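Local atomic coordinates of Lmo0325 protein (Listeria monocytogenes EGD-e, PDB entry 4RYK), a protein that probably binds DNA as a transcriptional regulator, joining an N-terminal helix-turn-helix region to a helical domain of the Rgg family. Residues Lys147-Tyr152 and Val164-Asn169; Leu120-Gln125 and Asp143-Ile148; Asn221-Val226 and Gly254-Lys259; Glu213-Asn218 and Lys294-Lys299. All blocks are in the same frame, centred on the assembly; numbering follows the deposited sequence.

Contact 1 (Lys147-Tyr152 and Val164-Asn169)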
# COMPACT_ATOMS: atom_id res chain seq x y z
N LYS A 147 31.56 10.12 -0.16
CA LYS A 147 32.21 9.24 -1.09
C LYS A 147 31.66 7.82 -1.03
O LYS A 147 31.47 7.16 -2.06
CB LYS A 147 33.71 9.23 -0.81
CG LYS A 147 34.49 8.33 -1.75
CD LYS A 147 35.98 8.55 -1.53
CE LYS A 147 36.79 7.30 -1.89
NZ LYS A 147 36.60 6.99 -3.32
N ILE A 148 31.44 7.31 0.16
CA ILE A 148 30.90 5.96 0.29
C ILE A 148 29.53 5.85 -0.40
O ILE A 148 29.24 4.89 -1.08
CB ILE A 148 30.80 5.55 1.77
CG1 ILE A 148 32.17 5.14 2.27
CG2 ILE A 148 29.82 4.39 1.96
CD1 ILE A 148 32.25 5.07 3.79
N ILE A 149 28.71 6.85 -0.23
CA ILE A 149 27.37 6.83 -0.78
C ILE A 149 27.44 6.97 -2.30
O ILE A 149 26.85 6.21 -3.04
CB ILE A 149 26.53 7.97 -0.17
CG1 ILE A 149 26.32 7.70 1.31
CG2 ILE A 149 25.20 8.11 -0.93
CD1 ILE A 149 25.98 8.95 2.10
N HIS A 150 28.22 7.94 -2.76
CA HIS A 150 28.46 8.11 -4.19
C HIS A 150 28.93 6.82 -4.84
O HIS A 150 28.42 6.43 -5.90
CB HIS A 150 29.50 9.20 -4.47
CG HIS A 150 29.94 9.22 -5.89
ND1 HIS A 150 30.97 8.42 -6.36
CD2 HIS A 150 29.43 9.86 -6.96
CE1 HIS A 150 31.09 8.60 -7.66
NE2 HIS A 150 30.18 9.47 -8.06
N ASP A 151 29.91 6.19 -4.21
CA ASP A 151 30.56 5.04 -4.83
C ASP A 151 29.69 3.79 -4.80
O ASP A 151 29.88 2.90 -5.62
CB ASP A 151 31.87 4.69 -4.13
CG ASP A 151 32.98 5.70 -4.40
OD1 ASP A 151 32.79 6.59 -5.24
OD2 ASP A 151 34.02 5.60 -3.75
N TYR A 152 28.78 3.69 -3.85
CA TYR A 152 27.81 2.60 -3.86
C TYR A 152 26.88 2.70 -5.09
O TYR A 152 26.63 1.73 -5.78
CB TYR A 152 26.94 2.64 -2.59
CG TYR A 152 25.82 1.62 -2.64
CD1 TYR A 152 26.09 0.26 -2.46
CD2 TYR A 152 24.52 1.99 -2.91
CE1 TYR A 152 25.10 -0.71 -2.56
CE2 TYR A 152 23.49 1.04 -2.96
CZ TYR A 152 23.78 -0.31 -2.78
OH TYR A 152 22.79 -1.31 -2.88
N VAL A 164 16.68 3.93 -4.41
CA VAL A 164 15.76 5.07 -4.48
C VAL A 164 15.77 5.81 -3.14
O VAL A 164 15.87 7.03 -3.08
CB VAL A 164 14.30 4.65 -4.81
CG1 VAL A 164 13.43 5.85 -4.84
CG2 VAL A 164 14.22 4.01 -6.18
N ARG A 165 15.74 5.06 -2.04
CA ARG A 165 15.82 5.70 -0.71
C ARG A 165 17.19 6.31 -0.46
O ARG A 165 17.29 7.38 0.09
CB ARG A 165 15.55 4.65 0.34
CG ARG A 165 14.11 4.22 0.35
CD ARG A 165 14.04 2.89 1.04
NE ARG A 165 12.67 2.66 1.28
CZ ARG A 165 11.99 1.58 1.04
NH1 ARG A 165 12.52 0.39 0.59
NH2 ARG A 165 10.71 1.70 1.36
N ILE A 166 18.24 5.62 -0.86
CA ILE A 166 19.57 6.15 -0.66
C ILE A 166 19.72 7.48 -1.42
O ILE A 166 20.15 8.50 -0.85
CB ILE A 166 20.64 5.14 -1.08
CG1 ILE A 166 20.74 4.01 -0.05
CG2 ILE A 166 21.99 5.85 -1.20
CD1 ILE A 166 21.44 2.78 -0.57
N PHE A 167 19.31 7.47 -2.69
CA PHE A 167 19.41 8.61 -3.57
C PHE A 167 18.69 9.75 -2.95
O PHE A 167 19.20 10.89 -2.95
CB PHE A 167 18.75 8.33 -4.90
CG PHE A 167 18.82 9.45 -5.85
CD1 PHE A 167 20.05 9.99 -6.20
CD2 PHE A 167 17.69 9.91 -6.47
CE1 PHE A 167 20.13 11.00 -7.14
CE2 PHE A 167 17.77 10.92 -7.41
CZ PHE A 167 18.98 11.47 -7.73
N SER A 168 17.52 9.48 -2.42
CA SER A 168 16.79 10.59 -1.91
C SER A 168 17.45 11.25 -0.66
O SER A 168 17.24 12.42 -0.45
CB SER A 168 15.35 10.21 -1.66
OG SER A 168 15.32 9.58 -0.43
N ASN A 169 18.28 10.54 0.12
CA ASN A 169 19.10 11.22 1.17
C ASN A 169 20.39 11.83 0.66
O ASN A 169 20.88 12.84 1.16
CB ASN A 169 19.52 10.25 2.28
CG ASN A 169 18.39 9.87 3.15
OD1 ASN A 169 18.26 10.35 4.29
ND2 ASN A 169 17.52 9.04 2.63

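Contact 2 (Leu120-Gln125 and Asp143-Ile148)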
# COMPACT_ATOMS: atom_id res chain seq x y z
N LEU A 120 23.63 7.44 8.24
CA LEU A 120 23.43 7.76 9.61
C LEU A 120 24.52 8.71 10.13
O LEU A 120 24.22 9.67 10.83
CB LEU A 120 23.45 6.47 10.42
CG LEU A 120 22.15 5.74 10.68
CD1 LEU A 120 22.47 4.40 11.33
CD2 LEU A 120 21.25 6.52 11.62
N HIS A 121 25.79 8.41 9.85
CA HIS A 121 26.86 9.27 10.29
C HIS A 121 26.65 10.66 9.77
O HIS A 121 26.78 11.61 10.53
CB HIS A 121 28.20 8.80 9.76
CG HIS A 121 28.87 7.81 10.65
ND1 HIS A 121 29.02 6.48 10.30
CD2 HIS A 121 29.45 7.96 11.86
CE1 HIS A 121 29.66 5.85 11.26
NE2 HIS A 121 29.94 6.72 12.21
N THR A 122 26.35 10.81 8.48
CA THR A 122 26.21 12.16 7.94
C THR A 122 25.07 12.88 8.61
O THR A 122 25.16 14.09 8.84
CB THR A 122 25.99 12.24 6.42
OG1 THR A 122 24.75 11.63 6.04
CG2 THR A 122 27.11 11.56 5.68
N ARG A 123 24.01 12.15 8.92
CA ARG A 123 22.83 12.76 9.52
C ARG A 123 23.16 13.18 10.94
O ARG A 123 22.75 14.24 11.40
CB ARG A 123 21.64 11.78 9.44
CG ARG A 123 20.31 12.29 9.93
CD ARG A 123 19.87 13.59 9.32
NE ARG A 123 19.43 13.45 7.96
CZ ARG A 123 18.17 13.65 7.55
NH1 ARG A 123 17.21 14.02 8.39
NH2 ARG A 123 17.89 13.49 6.27
N ILE A 124 23.94 12.38 11.64
CA ILE A 124 24.36 12.80 13.00
C ILE A 124 25.31 14.03 12.97
O ILE A 124 25.14 14.94 13.77
CB ILE A 124 24.99 11.63 13.78
CG1 ILE A 124 23.94 10.55 14.08
CG2 ILE A 124 25.66 12.13 15.07
CD1 ILE A 124 24.53 9.16 14.21
N GLN A 125 26.27 14.08 12.06
CA GLN A 125 27.13 15.28 11.94
C GLN A 125 26.28 16.52 11.56
O GLN A 125 26.43 17.59 12.16
CB GLN A 125 28.26 15.13 10.92
CG GLN A 125 29.19 13.94 11.11
CD GLN A 125 30.01 13.65 9.84
OE1 GLN A 125 29.56 13.87 8.71
NE2 GLN A 125 31.21 13.14 10.04
N ASP A 143 33.79 14.22 3.80
CA ASP A 143 33.88 13.73 2.44
C ASP A 143 33.83 12.22 2.43
O ASP A 143 33.31 11.69 1.49
CB ASP A 143 35.16 14.20 1.72
CG ASP A 143 35.05 15.64 1.23
OD1 ASP A 143 33.91 16.06 0.92
OD2 ASP A 143 36.09 16.35 1.16
N GLU A 144 34.39 11.55 3.44
CA GLU A 144 34.46 10.09 3.46
C GLU A 144 33.08 9.45 3.35
O GLU A 144 32.90 8.50 2.63
CB GLU A 144 35.18 9.56 4.70
CG GLU A 144 34.42 9.68 6.02
CD GLU A 144 35.34 9.62 7.25
OE1 GLU A 144 35.91 8.54 7.52
OE2 GLU A 144 35.51 10.65 7.95
N TYR A 145 32.09 10.01 4.03
CA TYR A 145 30.78 9.39 4.00
C TYR A 145 30.07 9.72 2.71
O TYR A 145 29.36 8.90 2.20
CB TYR A 145 29.95 9.81 5.22
CG TYR A 145 30.62 9.47 6.52
CD1 TYR A 145 31.01 8.17 6.80
CD2 TYR A 145 30.90 10.45 7.44
CE1 TYR A 145 31.65 7.84 7.96
CE2 TYR A 145 31.53 10.13 8.63
CZ TYR A 145 31.90 8.82 8.88
OH TYR A 145 32.55 8.49 10.04
N LYS A 146 30.28 10.89 2.15
CA LYS A 146 29.66 11.22 0.87
C LYS A 146 30.25 10.36 -0.24
O LYS A 146 29.56 9.92 -1.15
CB LYS A 146 29.88 12.67 0.53
CG LYS A 146 29.24 13.65 1.51
CD LYS A 146 29.98 14.99 1.49
CE LYS A 146 30.07 15.60 0.09
NZ LYS A 146 31.30 16.43 -0.06
N LYS A 147 31.56 10.12 -0.16
CA LYS A 147 32.21 9.24 -1.09
C LYS A 147 31.66 7.82 -1.03
O LYS A 147 31.47 7.16 -2.06
CB LYS A 147 33.71 9.23 -0.81
CG LYS A 147 34.49 8.33 -1.75
CD LYS A 147 35.98 8.55 -1.53
CE LYS A 147 36.79 7.30 -1.89
NZ LYS A 147 36.60 6.99 -3.32
N ILE A 148 31.44 7.31 0.16
CA ILE A 148 30.90 5.96 0.29
C ILE A 148 29.53 5.85 -0.40
O ILE A 148 29.24 4.89 -1.08
CB ILE A 148 30.80 5.55 1.77
CG1 ILE A 148 32.17 5.14 2.27
CG2 ILE A 148 29.82 4.39 1.96
CD1 ILE A 148 32.25 5.07 3.79

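Contact 3 (Asn221-Val226 and Gly254-Lys259)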
# COMPACT_ATOMS: atom_id res chain seq x y z
N ASN A 221 12.71 24.67 -16.00
CA ASN A 221 12.63 23.58 -16.99
C ASN A 221 12.65 22.23 -16.31
O ASN A 221 11.84 21.38 -16.59
CB ASN A 221 13.79 23.63 -17.98
CG ASN A 221 13.78 24.88 -18.82
OD1 ASN A 221 12.75 25.56 -18.92
ND2 ASN A 221 14.92 25.20 -19.44
N TYR A 222 13.62 22.04 -15.43
CA TYR A 222 13.76 20.78 -14.72
C TYR A 222 12.58 20.55 -13.76
O TYR A 222 12.12 19.42 -13.63
CB TYR A 222 15.08 20.76 -13.98
CG TYR A 222 16.33 20.62 -14.84
CD1 TYR A 222 16.25 20.38 -16.22
CD2 TYR A 222 17.59 20.67 -14.26
CE1 TYR A 222 17.41 20.23 -16.97
CE2 TYR A 222 18.74 20.52 -15.00
CZ TYR A 222 18.65 20.29 -16.36
OH TYR A 222 19.82 20.14 -17.10
N ALA A 223 12.13 21.60 -13.10
CA ALA A 223 11.03 21.50 -12.17
C ALA A 223 9.81 21.01 -12.91
O ALA A 223 9.11 20.15 -12.42
CB ALA A 223 10.74 22.83 -11.50
N ASN A 224 9.58 21.54 -14.09
CA ASN A 224 8.49 21.08 -14.94
C ASN A 224 8.65 19.63 -15.30
O ASN A 224 7.69 18.88 -15.27
CB ASN A 224 8.37 21.92 -16.23
CG ASN A 224 7.50 23.16 -16.01
OD1 ASN A 224 6.36 23.04 -15.61
ND2 ASN A 224 8.06 24.35 -16.19
N LEU A 225 9.87 19.21 -15.59
CA LEU A 225 10.05 17.79 -15.94
C LEU A 225 9.69 16.89 -14.79
O LEU A 225 8.98 15.89 -14.95
CB LEU A 225 11.48 17.51 -16.40
CG LEU A 225 11.78 18.19 -17.74
CD1 LEU A 225 13.25 18.08 -18.10
CD2 LEU A 225 10.88 17.68 -18.86
N VAL A 226 10.21 17.23 -13.61
CA VAL A 226 9.99 16.39 -12.45
C VAL A 226 8.52 16.43 -11.99
O VAL A 226 7.96 15.40 -11.62
CB VAL A 226 10.93 16.78 -11.31
CG1 VAL A 226 10.67 15.90 -10.11
CG2 VAL A 226 12.38 16.60 -11.73
N GLY A 254 0.87 25.03 -9.20
CA GLY A 254 0.53 26.40 -8.83
C GLY A 254 1.76 27.27 -8.74
O GLY A 254 1.82 28.34 -9.32
N ALA A 255 2.76 26.79 -8.02
CA ALA A 255 3.98 27.54 -7.81
C ALA A 255 4.69 27.81 -9.14
O ALA A 255 5.16 28.91 -9.40
CB ALA A 255 4.90 26.76 -6.88
N ILE A 256 4.78 26.78 -9.98
CA ILE A 256 5.40 26.92 -11.28
C ILE A 256 4.66 27.89 -12.19
O ILE A 256 5.28 28.68 -12.91
CB ILE A 256 5.58 25.56 -11.95
CG1 ILE A 256 6.60 24.74 -11.13
CG2 ILE A 256 6.05 25.75 -13.38
CD1 ILE A 256 6.86 23.35 -11.66
N TRP A 257 3.34 27.85 -12.14
CA TRP A 257 2.58 28.87 -12.86
C TRP A 257 2.95 30.27 -12.41
O TRP A 257 3.10 31.17 -13.25
CB TRP A 257 1.08 28.64 -12.72
CG TRP A 257 0.57 27.57 -13.64
CD1 TRP A 257 1.13 27.16 -14.80
CD2 TRP A 257 -0.62 26.79 -13.47
NE1 TRP A 257 0.36 26.17 -15.36
CE2 TRP A 257 -0.72 25.94 -14.57
CE3 TRP A 257 -1.62 26.76 -12.49
CZ2 TRP A 257 -1.78 25.03 -14.72
CZ3 TRP A 257 -2.68 25.87 -12.65
CH2 TRP A 257 -2.74 25.01 -13.76
N MSE A 258 3.11 30.47 -11.11
CA MSE A 258 3.48 31.81 -10.62
C MSE A 258 4.80 32.24 -11.19
O MSE A 258 4.97 33.36 -11.61
CB MSE A 258 3.52 31.86 -9.10
CG MSE A 258 2.12 31.65 -8.55
SE MSE A 258 1.95 32.07 -6.65
CE MSE A 258 2.28 30.28 -5.97
N LYS A 259 5.74 31.33 -11.23
CA LYS A 259 7.03 31.58 -11.82
C LYS A 259 6.97 31.75 -13.32
O LYS A 259 7.84 32.37 -13.88
CB LYS A 259 7.96 30.41 -11.55
CG LYS A 259 8.42 30.30 -10.12
CD LYS A 259 9.42 31.40 -9.80
CE LYS A 259 10.77 31.13 -10.44
NZ LYS A 259 11.30 32.42 -10.97

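Contact 4 (Glu213-Asn218 and Lys294-Lys299)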
# COMPACT_ATOMS: atom_id res chain seq x y z
N GLU A 213 12.79 21.35 -4.52
CA GLU A 213 14.18 21.86 -4.50
C GLU A 213 14.55 22.57 -5.79
O GLU A 213 15.30 23.55 -5.78
CB GLU A 213 15.17 20.74 -4.19
CG GLU A 213 16.50 21.26 -3.65
CD GLU A 213 16.32 21.95 -2.31
OE1 GLU A 213 15.95 21.27 -1.33
OE2 GLU A 213 16.48 23.19 -2.27
N LEU A 214 14.01 22.10 -6.91
CA LEU A 214 14.30 22.72 -8.18
C LEU A 214 13.63 24.06 -8.29
O LEU A 214 14.21 25.02 -8.85
CB LEU A 214 13.86 21.86 -9.35
CG LEU A 214 14.74 20.64 -9.46
CD1 LEU A 214 14.05 19.60 -10.32
CD2 LEU A 214 16.14 21.01 -9.95
N ILE A 215 12.42 24.15 -7.76
CA ILE A 215 11.73 25.44 -7.80
C ILE A 215 12.57 26.46 -7.03
O ILE A 215 12.98 27.47 -7.60
CB ILE A 215 10.30 25.36 -7.26
CG1 ILE A 215 9.41 24.59 -8.26
CG2 ILE A 215 9.72 26.75 -7.04
CD1 ILE A 215 8.06 24.21 -7.69
N ILE A 216 12.87 26.15 -5.77
CA ILE A 216 13.70 26.99 -4.91
C ILE A 216 14.99 27.43 -5.57
O ILE A 216 15.41 28.55 -5.37
CB ILE A 216 14.02 26.28 -3.58
CG1 ILE A 216 12.80 26.39 -2.66
CG2 ILE A 216 15.26 26.87 -2.90
CD1 ILE A 216 12.79 25.40 -1.52
N GLN A 217 15.60 26.55 -6.35
CA GLN A 217 16.78 26.92 -7.12
C GLN A 217 16.48 27.53 -8.47
O GLN A 217 17.39 27.70 -9.27
CB GLN A 217 17.62 25.71 -7.40
CG GLN A 217 18.16 25.05 -6.18
CD GLN A 217 18.92 23.81 -6.57
OE1 GLN A 217 19.38 23.67 -7.71
NE2 GLN A 217 19.03 22.89 -5.64
N ASN A 218 15.21 27.79 -8.79
CA ASN A 218 14.89 28.45 -10.02
C ASN A 218 15.33 27.70 -11.28
O ASN A 218 15.69 28.33 -12.28
CB ASN A 218 15.52 29.84 -10.03
CG ASN A 218 14.81 30.77 -10.96
OD1 ASN A 218 13.60 30.74 -11.06
ND2 ASN A 218 15.57 31.59 -11.66
N LYS A 294 4.35 31.23 1.65
CA LYS A 294 4.73 32.58 2.02
C LYS A 294 6.17 32.91 1.69
O LYS A 294 6.46 34.01 1.25
CB LYS A 294 4.54 32.78 3.50
CG LYS A 294 3.10 32.97 3.86
CD LYS A 294 2.91 32.75 5.33
CE LYS A 294 1.44 32.87 5.68
NZ LYS A 294 1.35 33.23 7.11
N GLN A 295 7.07 31.97 1.93
CA GLN A 295 8.49 32.18 1.70
C GLN A 295 8.71 32.28 0.21
O GLN A 295 9.48 33.09 -0.29
CB GLN A 295 9.30 31.03 2.32
CG GLN A 295 9.24 31.01 3.85
CD GLN A 295 10.06 32.15 4.49
OE1 GLN A 295 11.26 32.29 4.21
NE2 GLN A 295 9.43 32.96 5.35
N PHE A 296 7.98 31.47 -0.53
CA PHE A 296 8.09 31.50 -1.97
C PHE A 296 7.65 32.86 -2.52
O PHE A 296 8.33 33.45 -3.36
CB PHE A 296 7.27 30.36 -2.54
CG PHE A 296 7.04 30.46 -4.00
CD1 PHE A 296 5.94 31.11 -4.49
CD2 PHE A 296 7.93 29.87 -4.89
CE1 PHE A 296 5.73 31.19 -5.85
CE2 PHE A 296 7.70 29.91 -6.25
CZ PHE A 296 6.60 30.58 -6.74
N LEU A 297 6.53 33.38 -2.03
CA LEU A 297 6.03 34.67 -2.49
C LEU A 297 7.07 35.75 -2.21
O LEU A 297 7.30 36.62 -3.03
CB LEU A 297 4.75 35.03 -1.77
CG LEU A 297 3.51 34.21 -2.08
CD1 LEU A 297 2.31 34.73 -1.28
CD2 LEU A 297 3.23 34.19 -3.58
N GLU A 298 7.68 35.69 -1.04
CA GLU A 298 8.77 36.57 -0.72
C GLU A 298 10.04 36.42 -1.57
O GLU A 298 10.49 37.39 -2.16
CB GLU A 298 9.13 36.39 0.73
CG GLU A 298 8.63 37.52 1.59
CD GLU A 298 9.58 37.74 2.72
OE1 GLU A 298 9.94 36.70 3.32
OE2 GLU A 298 9.96 38.89 2.97
N LYS A 299 10.63 35.23 -1.60
CA LYS A 299 11.81 35.04 -2.41
C LYS A 299 11.49 35.52 -3.81
O LYS A 299 12.13 36.41 -4.33
CB LYS A 299 12.20 33.57 -2.45
CG LYS A 299 13.36 33.26 -3.38
CD LYS A 299 13.85 31.83 -3.22
CE LYS A 299 14.80 31.40 -4.33
NZ LYS A 299 15.71 32.49 -4.79

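Contact 1 (Lys147-Tyr152 and Val164-Asn169)
Ile166 meets Tyr152 and Ile149 with two different methyls. Its CD1 lies 3.6 Å from Tyr152 CE2 and also touches CD2 of the same ring, approaching obliquely, while the two side chains cross at about a right angle. The other branch, CG2, packs methyl to methyl on Ile149 CG2 at 3.9 Å. These touches are all apolar, and the closest CA pair, Ile149 CA and Ile166 CA, is 7.8 Å apart. Tyr152 reaches across because its CG stands anti to the backbone N (chi1 174°), which carries the ring across to the CD1 methyl of Ile166. At its far end OH is hydrogen-bonded to Glu163 OE2, so the ring is tethered beyond the apolar touch. Around this centre, Val115 of helix 113-132 packs on both Tyr152 and Ile166, Trp83 covers Ile166, and Phe173 and Phe174 cover Ile149. Lys21 of the second subunit also packs on Tyr152. Further out, Asp151 takes the ammonium of Lys147 on the syn lone pair of OD2 and His150 ND1 on the anti side of OD1, tying one turn of helix 143-153 together. On the partner helix, Ser168 OG and Asn169 ND2 grip Arg165 O from opposite faces of its plane. This is aliphatic and aromatic packing between neighbouring helices of the all-helical Rgg C-terminal domain, a family grouped with the TPR-like helical repeats.

Contact 2 (Leu120-Gln125 and Asp143-Ile148)
Tyr145 and His121 both carry CG anti to the carbonyl carbon, and with chi1 at -57° for the tyrosine the two rings are brought face to face between their helices. They form an offset stack, the ring centroids 4.6 Å apart and the planes only 3° from parallel. The offset puts Tyr145 OH above the centre of the imidazole, with His121 CD2 3.6 Å away. It also puts His121 CB over the middle of the phenol ring, 3.7 Å from its centroid, as a CH-pi contact. The opposite face of the phenol is covered by CG of Glu144, so the ring is held between two layers. At its edge, near the ring plane, the amide of Gln125 brings NE2 to 3.3 Å from Tyr145 CE2. A hydrogen bond from Ser142 N to Gln125 OE1 helps to fix that amide. Nearer the backbone, Thr122 CG2 slides past Tyr145 CB at 3.4 Å. The two short segments run antiparallel but inclined, at 143°, their axes 9.7 Å apart at closest approach. Leu102 of helix 95-108 also packs on His121. The Thr122 hydroxyl is bonded to Ile119 O and His121 ND1, weakly, to Lys117 O, both within their own helix. The join is thus made by ring stacking and apolar packing, plus one polar tie, from Gln125 to Ser142 at the start of the other helix.

Contact 3 (Asn221-Val226 and Gly254-Lys259)
Ile256 buries the most surface here and touches both Ala223 and Asn224 across the gap. Its longer branch is extended, with CG1 anti to the carbonyl carbon and chi2 at 179°, so CD1 is carried forward to rest 3.9 Å from Ala223 CB. The same methyl, Ile256 CD1, also lies 4.0 Å from Ala223 C, close against the backbone of helix 220-235, where the alanine side chain is short. The second branch, CG2, meets the amide of Asn224. Asn224 OD1 stands 3.5 Å from Ile256 CG2 and Asn224 ND2 3.7 Å from it, the methyl coming obliquely to the outer, O and N, side of the amide. The same amide is anchored through ND2, hydrogen-bonded to Glu260 OE2 just after helix 243-259, which probably helps to hold it beside the methyl. The closest CA pair is Asn224 CA and Ile256 CA, 7.6 Å apart. Helix 197-216 lies against the contact, Leu214 packing on Ala223 and Ile215 on Ile256. Trp257, the next residue along, turns to Lys265 in a cation-pi interaction. The contact therefore has a purely apolar part, methyl on alanine, and a border where a methyl meets the polar atoms of an amide. There the Glu260 bond gives ND2 a polar partner, which probably eases placing the amide next to hydrocarbon.

Contact 4 (Glu213-Asn218 and Lys294-Lys299)
Ile215 and Phe296 make the apolar half of this contact. Ile215 CG2 lies 3.8 Å from Phe296 CE2, the methyl coming in obliquely to the ring and the side chains crossing at about a right angle. Phe296 reaches it because its CG is turned anti to the backbone N (chi1 167°), swinging the ring toward helix 197-216. Tyr252 also packs on Ile215, and Met258 on Phe296. The side chain of Ile216 lies at the exposed margin. The other half is a close approach of a methylene to a carbonyl: Lys299 stretches across to the end of helix 197-216, where its CE comes to 3.1 Å from Ile216 O. Lys299 NZ stays 4.0 Å from Ile216 O, since the chain bends at chi4, and makes no hydrogen bond to this oxygen. The helix closes there in a Schellman motif, with Asn218 at positive phi and Lys219 N bonded to Leu214 O, and Asn218 OD1 accepts a weak hydrogen bond from Lys259 NZ. The chemistry implies a buried apolar seam bordered by an exposed lysine, whose positive charge near the partly negative helix end is probably favourable.

Overall arrangement
The four contacts fall into two clusters. Contacts 1 and 2 have centres about 10 Å apart and share helix 143-153, which packs on helix 161-170 in contact 1 and on helix 113-132 in contact 2; Asn169 and Arg123 also touch. Contacts 3 and 4, centres about 11 Å apart, meet where Ala255 O lies against Phe296 CZ and Val226 against Leu214, and contact 3 is nested in the loop closed by contact 4. Between the clusters, contacts 1 and 3 lie about 26 Å apart by centres, with nearest atoms about 9 Å apart. The bound glycan sits at Thr30-Ser34 in the helix-turn-helix region, and none of the four contacts includes those residues.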